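Isoprenyl transferase (Campylobacter jejuni, PDB 3UGS) probably condenses isopentenyl diphosphate with allylic diphosphates, using magnesium ions, to build undecaprenyl diphosphate and related polyprenyl chains. Local coordinates at residues L77-L82 / R110-L115. Residues are numbered along the deposited sequence; the frame is centred on the assembly and turned at random.
Sequences LLDRCL and REKITL. With FFT ((2Z,6Z)-3,7,11-trimethyldodeca-2,6,10-trien-1-yl dihydrogen phosphate), chain C.
Lys112 reaches across from one helix to Asp79 on the other and closes a salt bridge, NZ to OD2 at 2.9 Å. The ammonium group meets that oxygen from above the carboxylate plane, about 42° out of it. With CG anti to the backbone N (chi1 -161°) and the chain extended beyond, Lys112 has the length to span the axes of the two short segments, 10.8 Å apart at their closest. Its charge is shared, since NZ also forms a salt bridge with Asp83, one helical turn on from Asp79; two carboxylates thus grip one lysine at the partly exposed margin.

Inward from the salt bridge the contact turns apolar. Leu82 points toward the facing helix, its CD1 4.1 Å from Ile113 CG1. Both side chains are buried and wholly apolar, needing no polar partner. Lys112 suits its place because its methylene CD can lie near Leu82 CD1, the side chains slanting across each other, while its amine serves the acids.

Leu78 lines the prenyl pocket, its CB 3.8 Å from one of the two terminal methyls, atom C of FFT. Segments 77-82 and 110-115, on helices 68-88 and 107-120, run in the same general direction, 26° apart, packed side by side against the parallel sheet: Leu78 touches Leu130 and Ile113 touches Ile132, both on strand 126-134.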
loop_
_atom_site.group_PDB
_atom_site.type_symbol
_atom_site.label_atom_id
_atom_site.label_comp_id
_atom_site.label_asym_id
_atom_site.label_seq_id
_atom_site.Cartn_x
_atom_site.Cartn_y
_atom_site.Cartn_z
ATOM N N LEU A 77 -17.539 3.427 21.521
ATOM C CA LEU A 77 -16.742 2.190 21.764
ATOM C C LEU A 77 -15.267 2.453 22.038
ATOM O O LEU A 77 -14.641 1.893 22.927
ATOM C CB LEU A 77 -16.805 1.245 20.579
ATOM C CG LEU A 77 -18.229 0.865 20.178
ATOM C CD1 LEU A 77 -18.194 0.250 18.776
ATOM C CD2 LEU A 77 -18.942 -0.049 21.194
ATOM N N LEU A 78 -14.712 3.292 21.204
ATOM C CA LEU A 78 -13.295 3.671 21.337
ATOM C C LEU A 78 -13.040 4.119 22.785
ATOM O O LEU A 78 -12.063 3.752 23.446
ATOM C CB LEU A 78 -12.914 4.785 20.358
ATOM C CG LEU A 78 -11.578 5.436 20.732
ATOM C CD1 LEU A 78 -10.423 4.503 20.432
ATOM C CD2 LEU A 78 -11.403 6.783 20.041
ATOM N N ASP A 79 -13.975 4.917 23.251
ATOM C CA ASP A 79 -13.982 5.337 24.638
ATOM C C ASP A 79 -13.950 4.152 25.620
ATOM O O ASP A 79 -13.131 4.080 26.562
ATOM C CB ASP A 79 -15.208 6.179 24.926
ATOM C CG ASP A 79 -14.971 7.145 26.053
ATOM O OD1 ASP A 79 -15.862 7.232 26.919
ATOM O OD2 ASP A 79 -13.889 7.800 26.063
ATOM N N ARG A 80 -14.862 3.226 25.375
ATOM C CA ARG A 80 -14.929 1.982 26.160
ATOM C C ARG A 80 -13.566 1.294 26.155
ATOM O O ARG A 80 -13.074 0.846 27.171
ATOM C CB ARG A 80 -16.005 1.005 25.661
ATOM C CG ARG A 80 -17.415 1.595 25.701
ATOM C CD ARG A 80 -18.426 0.680 26.375
ATOM N NE ARG A 80 -18.853 -0.432 25.526
ATOM C CZ ARG A 80 -19.930 -0.427 24.732
ATOM N NH1 ARG A 80 -20.721 0.648 24.656
ATOM N NH2 ARG A 80 -20.219 -1.507 24.004
ATOM N N CYS A 81 -12.959 1.249 24.982
ATOM C CA CYS A 81 -11.639 0.587 24.808
ATOM C C CYS A 81 -10.525 1.348 25.498
ATOM O O CYS A 81 -9.550 0.787 25.986
ATOM C CB CYS A 81 -11.264 0.414 23.350
ATOM S SG CYS A 81 -12.405 -0.653 22.466
ATOM N N LEU A 82 -10.642 2.652 25.462
ATOM C CA LEU A 82 -9.637 3.493 26.117
ATOM C C LEU A 82 -9.642 3.239 27.634
ATOM O O LEU A 82 -8.613 3.182 28.277
ATOM C CB LEU A 82 -9.871 4.975 25.842
ATOM C CG LEU A 82 -9.401 5.421 24.449
ATOM C CD1 LEU A 82 -9.687 6.897 24.237
ATOM C CD2 LEU A 82 -7.930 5.089 24.234
ATOM N N ARG A 110 -8.883 13.340 23.271
ATOM C CA ARG A 110 -7.447 13.653 23.150
ATOM C C ARG A 110 -6.732 13.492 24.503
ATOM O O ARG A 110 -5.687 12.841 24.638
ATOM C CB ARG A 110 -7.226 15.056 22.573
ATOM N N GLU A 111 -7.358 14.067 25.511
ATOM C CA GLU A 111 -6.843 14.024 26.895
ATOM C C GLU A 111 -6.827 12.586 27.445
ATOM O O GLU A 111 -5.897 12.154 28.118
ATOM C CB GLU A 111 -7.679 14.937 27.811
ATOM N N LYS A 112 -7.872 11.849 27.141
ATOM C CA LYS A 112 -7.995 10.478 27.608
ATOM C C LYS A 112 -6.970 9.570 26.920
ATOM O O LYS A 112 -6.405 8.676 27.502
ATOM C CB LYS A 112 -9.393 10.010 27.326
ATOM C CG LYS A 112 -9.812 8.811 28.122
ATOM C CD LYS A 112 -11.241 8.447 27.778
ATOM C CE LYS A 112 -11.777 7.459 28.783
ATOM N NZ LYS A 112 -13.259 7.547 28.877
ATOM N N ILE A 113 -6.738 9.845 25.658
ATOM C CA ILE A 113 -5.625 9.223 24.900
ATOM C C ILE A 113 -4.295 9.522 25.565
ATOM O O ILE A 113 -3.503 8.626 25.815
ATOM C CB ILE A 113 -5.549 9.710 23.431
ATOM C CG1 ILE A 113 -6.632 9.028 22.597
ATOM C CG2 ILE A 113 -4.185 9.418 22.813
ATOM C CD1 ILE A 113 -7.076 9.845 21.406
ATOM N N THR A 114 -4.069 10.800 25.804
ATOM C CA THR A 114 -2.800 11.273 26.390
ATOM C C THR A 114 -2.571 10.613 27.736
ATOM O O THR A 114 -1.484 10.225 28.094
ATOM C CB THR A 114 -2.770 12.783 26.643
ATOM O OG1 THR A 114 -4.061 13.164 27.123
ATOM C CG2 THR A 114 -2.411 13.573 25.368
ATOM N N LEU A 115 -3.655 10.472 28.446
ATOM C CA LEU A 115 -3.638 9.863 29.772
ATOM C C LEU A 115 -3.100 8.445 29.737
ATOM O O LEU A 115 -2.128 8.103 30.431
ATOM C CB LEU A 115 -5.044 9.838 30.374
ATOM C CG LEU A 115 -5.050 9.666 31.910
ATOM C CD1 LEU A 115 -4.411 10.865 32.616
ATOM C CD2 LEU A 115 -6.481 9.418 32.407
HETATM O O3 FFT C . -11.584 -1.083 3.949
HETATM P P FFT C . -12.748 -0.895 4.885
HETATM O O1 FFT C . -13.055 -2.117 5.696
HETATM O O2 FFT C . -13.909 -0.223 4.175
HETATM O O FFT C . -12.320 0.182 6.018
HETATM C C14 FFT C . -11.365 -0.160 7.045
HETATM C C13 FFT C . -10.968 1.058 7.849
HETATM C C11 FFT C . -11.104 1.126 9.169
HETATM C C12 FFT C . -10.706 2.350 9.903
HETATM C C10 FFT C . -11.568 -0.054 9.979
HETATM C C9 FFT C . -12.759 0.273 10.832
HETATM C C8 FFT C . -13.367 -1.009 11.369
HETATM C C6 FFT C . -13.363 -1.298 12.685
HETATM C C7 FFT C . -13.994 -2.562 13.222
HETATM C C5 FFT C . -12.721 -0.337 13.646
HETATM C C4 FFT C . -13.480 -0.468 14.946
HETATM C C3 FFT C . -13.192 0.672 15.892
HETATM C C1 FFT C . -13.493 0.529 17.206
HETATM C C2 FFT C . -14.112 -0.761 17.720
HETATM C C FFT C . -13.196 1.676 18.150
#